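Long-range contacts in beta-N-acetylhexosaminidase (Arthrobacter aurescens, PDB 3RCN), which probably hydrolyses terminal non-reducing N-acetyl-D-hexosamine residues from N-acetyl-beta-D-hexosaminides, as a member of glycosyl hydrolase family 20: residues 420-425 against 529-535; 8-13 against 496-502; 226-230 against 303-307. All coordinates share one frame; numbering follows the deposited sequence.

Interaction 1 of 3, residues 420-425 against 529-535. With SO4 (sulfate ion), chain G.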
ATOM      1  N   VAL A 420     -16.644  15.813  -4.217  1.00 41.29           N
ATOM      2  CA  VAL A 420     -17.747  15.055  -4.822  1.00 39.88           C
ATOM      3  C   VAL A 420     -18.865  14.736  -3.828  1.00 44.74           C
ATOM      4  O   VAL A 420     -19.091  13.565  -3.502  1.00 45.04           O
ATOM      5  CB  VAL A 420     -17.249  13.734  -5.441  1.00 37.18           C
ATOM      6  CG1 VAL A 420     -18.272  13.183  -6.432  1.00 32.75           C
ATOM      7  CG2 VAL A 420     -15.900  13.939  -6.116  1.00 34.29           C
ATOM      8  N   PRO A 421     -19.553  15.776  -3.324  1.00 42.12           N
ATOM      9  CA  PRO A 421     -20.570  15.568  -2.287  1.00 39.11           C
ATOM     10  C   PRO A 421     -21.802  14.812  -2.785  1.00 44.78           C
ATOM     11  O   PRO A 421     -22.440  15.208  -3.762  1.00 47.26           O
ATOM     12  CB  PRO A 421     -20.950  16.994  -1.902  1.00 41.61           C
ATOM     13  CG  PRO A 421     -20.726  17.774  -3.144  1.00 40.31           C
ATOM     14  CD  PRO A 421     -19.511  17.173  -3.784  1.00 36.15           C
ATOM     15  N   VAL A 422     -22.172  13.766  -2.053  1.00 44.55           N
ATOM     16  CA  VAL A 422     -23.297  12.922  -2.408  1.00 36.03           C
ATOM     17  C   VAL A 422     -23.938  12.383  -1.140  1.00 37.64           C
ATOM     18  O   VAL A 422     -23.293  12.291  -0.099  1.00 37.37           O
ATOM     19  CB  VAL A 422     -22.890  11.719  -3.303  1.00 43.51           C
ATOM     20  CG1 VAL A 422     -22.443  12.178  -4.686  1.00 36.55           C
ATOM     21  CG2 VAL A 422     -21.825  10.860  -2.628  1.00 45.60           C
ATOM     22  N   GLY A 423     -25.212  12.032  -1.227  1.00 35.56           N
ATOM     23  CA  GLY A 423     -25.906  11.472  -0.092  1.00 37.42           C
ATOM     24  C   GLY A 423     -26.215  12.532   0.940  1.00 38.16           C
ATOM     25  O   GLY A 423     -26.136  13.728   0.664  1.00 35.06           O
ATOM     26  N   PHE A 424     -26.601  12.071   2.123  1.00 37.77           N
ATOM     27  CA  PHE A 424     -26.936  12.933   3.246  1.00 40.05           C
ATOM     28  C   PHE A 424     -25.682  13.427   3.948  1.00 42.84           C
ATOM     29  O   PHE A 424     -24.627  12.794   3.859  1.00 39.55           O
ATOM     30  CB  PHE A 424     -27.814  12.173   4.241  1.00 40.56           C
ATOM     31  CG  PHE A 424     -28.915  11.383   3.594  1.00 43.13           C
ATOM     32  CD1 PHE A 424     -29.950  12.024   2.942  1.00 40.10           C
ATOM     33  CD2 PHE A 424     -28.904   9.999   3.630  1.00 50.33           C
ATOM     34  CE1 PHE A 424     -30.957  11.301   2.339  1.00 46.08           C
ATOM     35  CE2 PHE A 424     -29.914   9.272   3.035  1.00 52.01           C
ATOM     36  CZ  PHE A 424     -30.942   9.926   2.390  1.00 49.84           C
ATOM     37  N   VAL A 425     -25.786  14.547   4.657  1.00 39.18           N
ATOM     38  CA  VAL A 425     -24.665  14.947   5.485  1.00 41.75           C
ATOM     39  C   VAL A 425     -24.595  13.941   6.614  1.00 40.86           C
ATOM     40  O   VAL A 425     -25.534  13.818   7.392  1.00 38.71           O
ATOM     41  CB  VAL A 425     -24.872  16.341   6.116  1.00 41.74           C
ATOM     42  CG1 VAL A 425     -23.719  16.667   7.081  1.00 35.50           C
ATOM     43  CG2 VAL A 425     -25.005  17.412   5.037  1.00 41.33           C
ATOM     44  N   GLU A 529     -19.144  17.424 -10.020  1.00 41.95           N
ATOM     45  CA  GLU A 529     -20.519  17.508  -9.547  1.00 46.32           C
ATOM     46  C   GLU A 529     -20.937  16.301  -8.732  1.00 44.30           C
ATOM     47  O   GLU A 529     -20.773  15.168  -9.168  1.00 47.15           O
ATOM     48  CB  GLU A 529     -21.456  17.635 -10.744  1.00 61.96           C
ATOM     49  CG  GLU A 529     -22.140  18.984 -10.853  1.00 80.37           C
ATOM     50  CD  GLU A 529     -22.791  19.186 -12.203  1.00 93.07           C
ATOM     51  OE1 GLU A 529     -23.902  18.651 -12.418  1.00 95.81           O
ATOM     52  OE2 GLU A 529     -22.180  19.872 -13.055  1.00 98.60           O
ATOM     53  N   GLY A 530     -21.488  16.547  -7.551  1.00 41.99           N
ATOM     54  CA  GLY A 530     -22.059  15.483  -6.748  1.00 40.14           C
ATOM     55  C   GLY A 530     -23.572  15.511  -6.846  1.00 48.30           C
ATOM     56  O   GLY A 530     -24.137  16.138  -7.749  1.00 49.98           O
ATOM     57  N   TRP A 531     -24.232  14.784  -5.950  1.00 56.38           N
ATOM     58  CA  TRP A 531     -25.682  14.865  -5.815  1.00 52.17           C
ATOM     59  C   TRP A 531     -26.063  14.961  -4.334  1.00 49.04           C
ATOM     60  O   TRP A 531     -25.956  13.982  -3.601  1.00 49.71           O
ATOM     61  CB  TRP A 531     -26.300  13.618  -6.443  1.00 48.46           C
ATOM     62  CG  TRP A 531     -27.769  13.732  -6.677  1.00 62.77           C
ATOM     63  CD1 TRP A 531     -28.758  13.018  -6.060  1.00 62.34           C
ATOM     64  CD2 TRP A 531     -28.422  14.619  -7.589  1.00 65.83           C
ATOM     65  NE1 TRP A 531     -29.982  13.406  -6.537  1.00 65.37           N
ATOM     66  CE2 TRP A 531     -29.804  14.388  -7.476  1.00 66.51           C
ATOM     67  CE3 TRP A 531     -27.971  15.586  -8.492  1.00 68.56           C
ATOM     68  CZ2 TRP A 531     -30.740  15.087  -8.233  1.00 64.69           C
ATOM     69  CZ3 TRP A 531     -28.903  16.278  -9.242  1.00 66.93           C
ATOM     70  CH2 TRP A 531     -30.272  16.022  -9.109  1.00 63.10           C
ATOM     71  N   LYS A 532     -26.599  16.101  -3.917  1.00 47.91           N
ATOM     72  CA  LYS A 532     -26.806  16.353  -2.494  1.00 49.97           C
ATOM     73  C   LYS A 532     -28.192  15.950  -2.026  1.00 56.85           C
ATOM     74  O   LYS A 532     -29.191  16.480  -2.505  1.00 63.95           O
ATOM     75  CB  LYS A 532     -26.589  17.827  -2.166  1.00 51.41           C
ATOM     76  CG  LYS A 532     -25.174  18.323  -2.295  1.00 48.11           C
ATOM     77  CD  LYS A 532     -25.079  19.745  -1.769  1.00 47.48           C
ATOM     78  CE  LYS A 532     -23.691  20.336  -2.043  1.00 56.79           C
ATOM     79  NZ  LYS A 532     -23.551  21.743  -1.560  1.00 58.81           N
ATOM     80  N   ARG A 533     -28.246  15.054  -1.048  1.00 54.93           N
ATOM     81  CA  ARG A 533     -29.524  14.589  -0.531  1.00 58.64           C
ATOM     82  C   ARG A 533     -29.807  15.116   0.873  1.00 60.27           C
ATOM     83  O   ARG A 533     -28.883  15.399   1.644  1.00 52.89           O
ATOM     84  CB  ARG A 533     -29.597  13.061  -0.564  1.00 60.05           C
ATOM     85  CG  ARG A 533     -29.578  12.510  -1.974  1.00 62.21           C
ATOM     86  CD  ARG A 533     -29.518  11.012  -1.969  1.00 60.75           C
ATOM     87  NE  ARG A 533     -30.683  10.436  -1.317  1.00 60.26           N
ATOM     88  CZ  ARG A 533     -30.874   9.133  -1.155  1.00 64.23           C
ATOM     89  NH1 ARG A 533     -31.969   8.686  -0.554  1.00 67.18           N
ATOM     90  NH2 ARG A 533     -29.966   8.273  -1.599  1.00 61.85           N
ATOM     91  N   ASP A 534     -31.097  15.286   1.165  1.00 65.52           N
ATOM     92  CA  ASP A 534     -31.583  15.726   2.473  1.00 69.26           C
ATOM     93  C   ASP A 534     -32.637  14.757   3.006  1.00 68.56           C
ATOM     94  O   ASP A 534     -33.714  14.608   2.427  1.00 65.23           O
ATOM     95  CB  ASP A 534     -32.166  17.140   2.380  1.00 75.95           C
ATOM     96  CG  ASP A 534     -32.847  17.578   3.665  1.00 84.75           C
ATOM     97  OD1 ASP A 534     -32.504  17.043   4.742  1.00 87.71           O
ATOM     98  OD2 ASP A 534     -33.729  18.462   3.596  1.00 89.26           O
ATOM     99  N   TYR A 535     -32.328  14.107   4.123  1.00 71.32           N
ATOM    100  CA  TYR A 535     -33.164  13.018   4.622  1.00 70.67           C
ATOM    101  C   TYR A 535     -34.587  13.441   4.945  1.00 76.07           C
ATOM    102  O   TYR A 535     -35.530  12.682   4.721  1.00 77.79           O
ATOM    103  CB  TYR A 535     -32.539  12.355   5.852  1.00 70.24           C
ATOM    104  CG  TYR A 535     -33.298  11.134   6.318  1.00 73.49           C
ATOM    105  CD1 TYR A 535     -33.911  11.105   7.564  1.00 78.42           C
ATOM    106  CD2 TYR A 535     -33.422  10.017   5.499  1.00 75.76           C
ATOM    107  CE1 TYR A 535     -34.621   9.986   7.991  1.00 79.19           C
ATOM    108  CE2 TYR A 535     -34.126   8.897   5.911  1.00 79.34           C
ATOM    109  CZ  TYR A 535     -34.724   8.886   7.160  1.00 80.27           C
ATOM    110  OH  TYR A 535     -35.422   7.770   7.573  1.00 78.86           O
TER
HETATM  111  S   SO4 G 557     -26.202  22.001   1.648  1.00109.80           S
HETATM  112  O1  SO4 G 557     -25.381  22.610   0.601  1.00104.60           O
HETATM  113  O2  SO4 G 557     -25.370  21.306   2.627  1.00105.44           O
HETATM  114  O3  SO4 G 557     -26.956  23.051   2.326  1.00110.72           O
HETATM  115  O4  SO4 G 557     -27.124  21.037   1.050  1.00113.29           O
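Phe424 meets Arg533 and Tyr535 beside two short parallel strands, 422-423 and 531-532. Phe424 has CG anti to its own carbonyl carbon (chi1 -45°), which turns the ring toward 529-535. Tyr535 CB lies over one ring face, 4.2 Å from the centroid. The edge of the Tyr535 ring points at the Phe424 face in a T-shaped pair, with centroids 5.6 Å apart and planes at 84°. A bend at chi3 (61°) brings the Arg533 guanidinium beside the same Phe424 ring. Arg533 NH1 comes 3.4 Å from Phe424 CZ, which sits over one guanidinium face. The strands are joined by Arg533 N to Gly423 O at 3.0 Å and by a weak bond from Gly423 N to Trp531 O. Gly423 has positive phi, which suits a glycine. Lys532 CE passes Pro421 CG at 4.1 Å. Lys532 NZ bonds O1 of a sulfate at 3.0 Å; this ion, probably from the crystallisation liquor, is also held by Gly415 N. The chemistry implies that the tail of the chain is tied to the catalytic domain by backbone bonds, aromatic packing and the Arg533-Glu403 salt bridge, while Glu538 pairs with Arg533 within the tail.

Interaction 2 of 3, residues 8-13 against 496-502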
ATOM      1  N   HIS A   8      -7.924   7.571  30.232  1.00 55.13           N
ATOM      2  CA  HIS A   8      -7.249   6.824  29.181  1.00 48.78           C
ATOM      3  C   HIS A   8      -7.657   7.443  27.865  1.00 44.25           C
ATOM      4  O   HIS A   8      -8.702   8.084  27.775  1.00 44.22           O
ATOM      5  CB  HIS A   8      -7.674   5.359  29.182  1.00 50.62           C
ATOM      6  CG  HIS A   8      -9.004   5.129  28.543  1.00 50.45           C
ATOM      7  ND1 HIS A   8     -10.138   4.846  29.268  1.00 47.10           N
ATOM      8  CD2 HIS A   8      -9.387   5.172  27.243  1.00 46.02           C
ATOM      9  CE1 HIS A   8     -11.163   4.709  28.444  1.00 48.93           C
ATOM     10  NE2 HIS A   8     -10.734   4.910  27.210  1.00 45.09           N
ATOM     11  N   GLN A   9      -6.783   7.343  26.876  1.00 46.07           N
ATOM     12  CA  GLN A   9      -7.099   7.730  25.501  1.00 48.51           C
ATOM     13  C   GLN A   9      -7.466   6.662  24.458  1.00 55.42           C
ATOM     14  O   GLN A   9      -7.488   6.952  23.264  1.00 56.77           O
ATOM     15  CB  GLN A   9      -6.188   8.838  25.005  1.00 45.43           C
ATOM     16  CG  GLN A   9      -6.360  10.051  25.908  1.00 43.76           C
ATOM     17  CD  GLN A   9      -5.506  11.221  25.515  1.00 45.42           C
ATOM     18  OE1 GLN A   9      -4.290  11.093  25.313  1.00 45.78           O
ATOM     19  NE2 GLN A   9      -6.134  12.383  25.405  1.00 45.16           N
ATOM     20  N   LEU A  10      -7.619   5.417  24.909  1.00 53.53           N
ATOM     21  CA  LEU A  10      -7.988   4.275  24.057  1.00 39.71           C
ATOM     22  C   LEU A  10      -9.256   4.434  23.217  1.00 39.21           C
ATOM     23  O   LEU A  10     -10.300   4.847  23.724  1.00 40.99           O
ATOM     24  CB  LEU A  10      -8.166   3.041  24.931  1.00 30.65           C
ATOM     25  CG  LEU A  10      -7.008   2.767  25.881  1.00 31.34           C
ATOM     26  CD1 LEU A  10      -7.429   1.744  26.881  1.00 28.82           C
ATOM     27  CD2 LEU A  10      -5.791   2.291  25.097  1.00 27.57           C
ATOM     28  N   ILE A  11      -9.169   4.090  21.935  1.00 39.47           N
ATOM     29  CA  ILE A  11     -10.372   3.903  21.134  1.00 37.03           C
ATOM     30  C   ILE A  11     -10.260   2.576  20.394  1.00 40.61           C
ATOM     31  O   ILE A  11      -9.225   2.292  19.789  1.00 41.85           O
ATOM     32  CB  ILE A  11     -10.478   5.015  20.070  1.00 34.09           C
ATOM     33  CG1 ILE A  11     -10.820   6.356  20.710  1.00 35.40           C
ATOM     34  CG2 ILE A  11     -11.496   4.674  19.015  1.00 34.86           C
ATOM     35  CD1 ILE A  11     -10.761   7.503  19.741  1.00 30.07           C
ATOM     36  N   PRO A  12     -11.350   1.789  20.367  1.00 38.80           N
ATOM     37  CA  PRO A  12     -12.610   1.956  21.119  1.00 36.96           C
ATOM     38  C   PRO A  12     -12.378   1.922  22.632  1.00 37.34           C
ATOM     39  O   PRO A  12     -11.530   1.175  23.097  1.00 38.92           O
ATOM     40  CB  PRO A  12     -13.421   0.705  20.739  1.00 29.94           C
ATOM     41  CG  PRO A  12     -12.707   0.092  19.567  1.00 32.64           C
ATOM     42  CD  PRO A  12     -11.279   0.489  19.681  1.00 37.62           C
ATOM     43  N   ALA A  13     -13.139   2.699  23.393  1.00 40.77           N
ATOM     44  CA  ALA A  13     -13.036   2.679  24.852  1.00 41.87           C
ATOM     45  C   ALA A  13     -13.404   1.309  25.403  1.00 44.67           C
ATOM     46  O   ALA A  13     -14.446   0.768  25.054  1.00 47.61           O
ATOM     47  CB  ALA A  13     -13.947   3.740  25.454  1.00 42.58           C
ATOM     48  N   THR A 496     -11.831  14.510  22.626  1.00 48.21           N
ATOM     49  CA  THR A 496     -10.578  14.714  23.329  1.00 44.73           C
ATOM     50  C   THR A 496      -9.685  13.483  23.214  1.00 39.34           C
ATOM     51  O   THR A 496      -8.472  13.600  23.117  1.00 40.86           O
ATOM     52  CB  THR A 496     -10.813  15.092  24.815  1.00 51.49           C
ATOM     53  OG1 THR A 496     -11.176  13.927  25.568  1.00 52.24           O
ATOM     54  CG2 THR A 496     -11.925  16.134  24.929  1.00 50.14           C
ATOM     55  N   ARG A 497     -10.274  12.296  23.216  1.00 38.47           N
ATOM     56  CA  ARG A 497      -9.470  11.108  22.962  1.00 39.54           C
ATOM     57  C   ARG A 497      -9.032  11.021  21.490  1.00 42.96           C
ATOM     58  O   ARG A 497      -7.893  10.636  21.190  1.00 45.31           O
ATOM     59  CB  ARG A 497     -10.205   9.849  23.411  1.00 36.35           C
ATOM     60  CG  ARG A 497     -10.320   9.766  24.916  1.00 40.26           C
ATOM     61  CD  ARG A 497     -10.995   8.484  25.356  1.00 44.40           C
ATOM     62  NE  ARG A 497     -12.422   8.493  25.060  1.00 46.47           N
ATOM     63  CZ  ARG A 497     -13.062   7.506  24.441  1.00 48.43           C
ATOM     64  NH1 ARG A 497     -12.388   6.428  24.056  1.00 48.62           N
ATOM     65  NH2 ARG A 497     -14.371   7.597  24.213  1.00 40.84           N
ATOM     66  N   LEU A 498      -9.930  11.402  20.584  1.00 40.47           N
ATOM     67  CA  LEU A 498      -9.660  11.336  19.151  1.00 40.40           C
ATOM     68  C   LEU A 498      -8.497  12.243  18.790  1.00 41.06           C
ATOM     69  O   LEU A 498      -7.473  11.798  18.261  1.00 39.80           O
ATOM     70  CB  LEU A 498     -10.906  11.738  18.354  1.00 39.84           C
ATOM     71  CG  LEU A 498     -10.780  11.629  16.836  1.00 41.05           C
ATOM     72  CD1 LEU A 498     -10.721  10.174  16.416  1.00 35.88           C
ATOM     73  CD2 LEU A 498     -11.930  12.322  16.149  1.00 48.37           C
ATOM     74  N   THR A 499      -8.653  13.521  19.111  1.00 44.69           N
ATOM     75  CA  THR A 499      -7.636  14.519  18.817  1.00 47.86           C
ATOM     76  C   THR A 499      -6.398  14.337  19.695  1.00 50.04           C
ATOM     77  O   THR A 499      -5.275  14.484  19.223  1.00 50.90           O
ATOM     78  CB  THR A 499      -8.194  15.924  19.014  1.00 49.10           C
ATOM     79  OG1 THR A 499      -8.526  16.101  20.393  1.00 59.01           O
ATOM     80  CG2 THR A 499      -9.454  16.105  18.183  1.00 37.84           C
ATOM     81  N   GLY A 500      -6.610  13.997  20.963  1.00 52.10           N
ATOM     82  CA  GLY A 500      -5.526  13.799  21.910  1.00 49.25           C
ATOM     83  C   GLY A 500      -4.549  12.689  21.556  1.00 56.26           C
ATOM     84  O   GLY A 500      -3.342  12.878  21.666  1.00 60.87           O
ATOM     85  N   ALA A 501      -5.061  11.533  21.141  1.00 53.23           N
ATOM     86  CA  ALA A 501      -4.224  10.357  20.855  1.00 44.76           C
ATOM     87  C   ALA A 501      -4.450   9.709  19.476  1.00 49.17           C
ATOM     88  O   ALA A 501      -3.505   9.521  18.703  1.00 48.63           O
ATOM     89  CB  ALA A 501      -4.306   9.327  21.973  1.00 34.31           C
ATOM     90  N   HIS A 502      -5.686   9.275  19.234  1.00 41.67           N
ATOM     91  CA  HIS A 502      -6.029   8.439  18.078  1.00 37.04           C
ATOM     92  C   HIS A 502      -5.662   8.953  16.684  1.00 36.81           C
ATOM     93  O   HIS A 502      -5.237   8.169  15.832  1.00 35.15           O
ATOM     94  CB  HIS A 502      -7.507   8.067  18.104  1.00 38.15           C
ATOM     95  CG  HIS A 502      -7.817   6.798  17.371  1.00 36.17           C
ATOM     96  ND1 HIS A 502      -7.382   5.569  17.807  1.00 37.97           N
ATOM     97  CD2 HIS A 502      -8.496   6.578  16.218  1.00 31.78           C
ATOM     98  CE1 HIS A 502      -7.795   4.634  16.961  1.00 35.71           C
ATOM     99  NE2 HIS A 502      -8.465   5.221  15.992  1.00 37.80           N
TER
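Arg497 reaches across to the backbone of 8-13 and makes a weak hydrogen bond to it. Its NH1 is the donor and Leu10 O the acceptor, which lies at the edge of the guanidinium, near its plane. The chain bends at chi3 (-72°), which brings the guanidinium round to Leu10. The stronger polar partners lie outside the segments: NH2 forms a salt bridge with Glu480 and NE one with Glu493. With a leucine here, both glutamates would probably be left without their positive mate, and Leu10 O would lose its bond. His502 is held by His167 through NE2 and by Arg505 through ND1.

The arginine also packs against its neighbours. Arg497 CD lies 3.4 Å from His8 O, and Arg497 CG is 3.9 Å from Gln9 CA. Ala13 CB lies 3.4 Å from Arg497 NH1. The His8 ring crosses the guanidinium obliquely, its plane 72° from it.

Segment 8-13 leads into strand 16-26 of the N-terminal domain 2 sheet and packs on helix 491-508. Ile11 and Pro12 also touch helix 474-483 of the catalytic domain, so two domains meet here. Ile11 and Pro12 are linked by a cis peptide. Within helix 491-508, a wider pi-type turn lets Arg497 O accept from both Ala501 N and His502 N.

Apolar and CH-pi contacts come next. Ile11 CB sits over one face of the His502 ring, 4.1 Å from its centroid, with the two side chains nearly perpendicular. The tip of Ile11, CD1, reaches His502 CB at 3.7 Å. Ile11 CD1 also lies 4.3 Å from Leu498 CD1. Gln9 and Arg497 run antiparallel, side by side. Gln9 CB meets Ala501 CB at 3.6 Å.

Interaction 3 of 3, residues 226-230 against 303-307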
ATOM      1  N   LEU A 226      -6.775 -13.661  -3.383  1.00 27.06           N
ATOM      2  CA  LEU A 226      -7.912 -13.725  -2.482  1.00 25.86           C
ATOM      3  C   LEU A 226      -7.598 -14.610  -1.294  1.00 21.55           C
ATOM      4  O   LEU A 226      -7.906 -14.269  -0.165  1.00 26.47           O
ATOM      5  CB  LEU A 226      -9.152 -14.216  -3.218  1.00 27.88           C
ATOM      6  CG  LEU A 226      -9.602 -13.228  -4.292  1.00 26.72           C
ATOM      7  CD1 LEU A 226     -10.623 -13.851  -5.221  1.00 28.42           C
ATOM      8  CD2 LEU A 226     -10.152 -11.996  -3.642  1.00 23.50           C
ATOM      9  N   ARG A 227      -6.973 -15.750  -1.553  1.00 28.11           N
ATOM     10  CA  ARG A 227      -6.564 -16.631  -0.472  1.00 28.00           C
ATOM     11  C   ARG A 227      -5.764 -15.822   0.540  1.00 35.95           C
ATOM     12  O   ARG A 227      -6.087 -15.804   1.725  1.00 44.36           O
ATOM     13  CB  ARG A 227      -5.716 -17.779  -1.007  1.00 28.88           C
ATOM     14  CG  ARG A 227      -6.468 -18.790  -1.826  1.00 32.27           C
ATOM     15  CD  ARG A 227      -5.733 -20.141  -1.860  1.00 38.26           C
ATOM     16  NE  ARG A 227      -6.507 -21.168  -2.562  1.00 48.22           N
ATOM     17  CZ  ARG A 227      -6.480 -21.354  -3.882  1.00 55.03           C
ATOM     18  NH1 ARG A 227      -5.706 -20.587  -4.647  1.00 60.01           N
ATOM     19  NH2 ARG A 227      -7.221 -22.304  -4.443  1.00 49.31           N
ATOM     20  N   GLU A 228      -4.730 -15.142   0.054  1.00 30.76           N
ATOM     21  CA  GLU A 228      -3.889 -14.298   0.890  1.00 30.72           C
ATOM     22  C   GLU A 228      -4.711 -13.315   1.724  1.00 27.70           C
ATOM     23  O   GLU A 228      -4.528 -13.196   2.935  1.00 27.85           O
ATOM     24  CB  GLU A 228      -2.862 -13.551   0.035  1.00 21.54           C
ATOM     25  CG  GLU A 228      -1.887 -12.675   0.840  1.00 26.20           C
ATOM     26  CD  GLU A 228      -0.777 -12.020  -0.025  1.00 51.79           C
ATOM     27  OE1 GLU A 228      -0.886 -12.012  -1.269  1.00 42.77           O
ATOM     28  OE2 GLU A 228       0.214 -11.503   0.543  1.00 53.75           O
ATOM     29  N   ILE A 229      -5.626 -12.614   1.077  1.00 24.03           N
ATOM     30  CA  ILE A 229      -6.429 -11.635   1.779  1.00 21.67           C
ATOM     31  C   ILE A 229      -7.236 -12.306   2.886  1.00 33.80           C
ATOM     32  O   ILE A 229      -7.335 -11.761   4.001  1.00 28.16           O
ATOM     33  CB  ILE A 229      -7.369 -10.920   0.818  1.00 21.33           C
ATOM     34  CG1 ILE A 229      -6.595  -9.876   0.021  1.00 25.20           C
ATOM     35  CG2 ILE A 229      -8.498 -10.267   1.589  1.00 20.51           C
ATOM     36  CD1 ILE A 229      -7.292  -9.424  -1.238  1.00 26.85           C
ATOM     37  N   VAL A 230      -7.796 -13.486   2.575  1.00 25.30           N
ATOM     38  CA  VAL A 230      -8.551 -14.277   3.539  1.00 27.55           C
ATOM     39  C   VAL A 230      -7.678 -14.746   4.708  1.00 31.04           C
ATOM     40  O   VAL A 230      -8.080 -14.658   5.873  1.00 34.82           O
ATOM     41  CB  VAL A 230      -9.258 -15.506   2.880  1.00 37.12           C
ATOM     42  CG1 VAL A 230      -9.810 -16.439   3.946  1.00 29.37           C
ATOM     43  CG2 VAL A 230     -10.379 -15.069   1.942  1.00 27.79           C
ATOM     44  N   GLU A 303     -14.682 -22.457  -2.258  1.00 34.43           N
ATOM     45  CA  GLU A 303     -13.342 -23.012  -2.107  1.00 42.18           C
ATOM     46  C   GLU A 303     -12.341 -21.971  -1.545  1.00 41.10           C
ATOM     47  O   GLU A 303     -11.490 -22.295  -0.715  1.00 35.29           O
ATOM     48  CB  GLU A 303     -12.859 -23.558  -3.456  1.00 54.25           C
ATOM     49  CG  GLU A 303     -11.559 -24.337  -3.385  1.00 72.78           C
ATOM     50  CD  GLU A 303     -11.660 -25.544  -2.468  1.00 87.50           C
ATOM     51  OE1 GLU A 303     -12.752 -26.154  -2.419  1.00 89.97           O
ATOM     52  OE2 GLU A 303     -10.656 -25.875  -1.790  1.00 92.18           O
ATOM     53  N   ILE A 304     -12.445 -20.730  -2.016  1.00 38.29           N
ATOM     54  CA  ILE A 304     -11.576 -19.636  -1.579  1.00 39.27           C
ATOM     55  C   ILE A 304     -11.911 -19.040  -0.202  1.00 38.57           C
ATOM     56  O   ILE A 304     -11.025 -18.873   0.636  1.00 41.39           O
ATOM     57  CB  ILE A 304     -11.592 -18.482  -2.613  1.00 36.66           C
ATOM     58  CG1 ILE A 304     -11.289 -19.003  -4.027  1.00 31.16           C
ATOM     59  CG2 ILE A 304     -10.652 -17.379  -2.185  1.00 28.01           C
ATOM     60  CD1 ILE A 304     -10.030 -19.836  -4.111  1.00 38.34           C
ATOM     61  N   PHE A 305     -13.186 -18.707   0.004  1.00 33.32           N
ATOM     62  CA  PHE A 305     -13.679 -18.066   1.230  1.00 28.31           C
ATOM     63  C   PHE A 305     -14.365 -19.066   2.160  1.00 32.77           C
ATOM     64  O   PHE A 305     -15.448 -19.569   1.850  1.00 31.13           O
ATOM     65  CB  PHE A 305     -14.702 -16.973   0.891  1.00 25.89           C
ATOM     66  CG  PHE A 305     -14.180 -15.912  -0.022  1.00 34.90           C
ATOM     67  CD1 PHE A 305     -14.208 -16.087  -1.396  1.00 37.53           C
ATOM     68  CD2 PHE A 305     -13.651 -14.737   0.492  1.00 33.64           C
ATOM     69  CE1 PHE A 305     -13.712 -15.104  -2.243  1.00 39.33           C
ATOM     70  CE2 PHE A 305     -13.147 -13.753  -0.346  1.00 33.09           C
ATOM     71  CZ  PHE A 305     -13.182 -13.924  -1.715  1.00 32.07           C
ATOM     72  N   PRO A 306     -13.746 -19.341   3.313  1.00 27.61           N
ATOM     73  CA  PRO A 306     -14.246 -20.194   4.398  1.00 25.61           C
ATOM     74  C   PRO A 306     -15.480 -19.647   5.133  1.00 33.93           C
ATOM     75  O   PRO A 306     -16.123 -20.395   5.852  1.00 51.88           O
ATOM     76  CB  PRO A 306     -13.050 -20.282   5.347  1.00 23.45           C
ATOM     77  CG  PRO A 306     -12.285 -19.039   5.088  1.00 27.06           C
ATOM     78  CD  PRO A 306     -12.413 -18.800   3.616  1.00 26.11           C
ATOM     79  N   SER A 307     -15.798 -18.371   4.953  1.00 34.24           N
ATOM     80  CA  SER A 307     -16.877 -17.691   5.680  1.00 34.72           C
ATOM     81  C   SER A 307     -18.250 -18.415   5.707  1.00 31.12           C
ATOM     82  O   SER A 307     -18.756 -18.839   4.666  1.00 34.07           O
ATOM     83  CB  SER A 307     -17.068 -16.310   5.052  1.00 26.72           C
ATOM     84  OG  SER A 307     -18.259 -15.689   5.496  1.00 22.58           O
TER
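The guanidinium of Arg227 has Ile304 CD1 over one face, 3.7 Å above its plane and near one border of the group. The nearest guanidinium atom is Arg227 NH2, 3.8 Å from Ile304 CD1. Arg227 is extended from CG to NE, and this carries its flat end across the CD1 tip of Ile304. Its NH1 is paired with Asp224, one turn earlier in the same helix. The second flat group is the Phe305 ring. Ile304 CG2, from the preceding residue, covers one face toward its margin. From the helix 223-235, Val230 CG2 and Leu226 CD2 approach the ring at a slant. Val230 CG2 is 3.6 Å from Phe305 CD2, and Leu226 CD2 is 4.1 Å from Phe305 CZ.

Both segments belong to the alpha-beta barrel of the catalytic domain. Segment 226-230 lies on a helix that leads to strand 239-243. Segment 303-307 holds the last two residues of helix 288-304 and the loop toward strand 309-313. Phe305 is the first residue to leave helical backbone angles, and its ring also packs on Val240 and Pro242 of strand 239-243.

The remaining contacts are aliphatic. Leu226 CB meets Ile304 CG2 at 3.6 Å. Val230 splits its two methyls between partners: CG1, anti to the backbone N (chi1 169°), lies 3.5 Å from Pro306 CD, while CG2 goes to Phe305. Val230 and Pro306 lie alongside each other, pointing opposite ways. On the second subunit, Val119 packs on Arg227, and Arg115 forms a salt bridge with Glu228.

The three contacts are separate, and none touches another. Interaction 1 lies nearest the catalytic site: the Arg533 side chain is about 8 Å from that of Glu316, the predicted proton donor. The Trp531 side chain is about 4 Å from a bound glycerol, probably from the crystallisation liquor. Interactions 2 and 3 lie away from the site. The centres of interactions 1 and 2 are 30 Å apart, with nearest atoms about 15 Å apart. The segments of these two contacts alternate along the chain. Interaction 3 joins helices of the barrel domain, on the opposite side of the chain's centre from both, its centre 35 Å from that of interaction 1 and 33 Å from that of interaction 2.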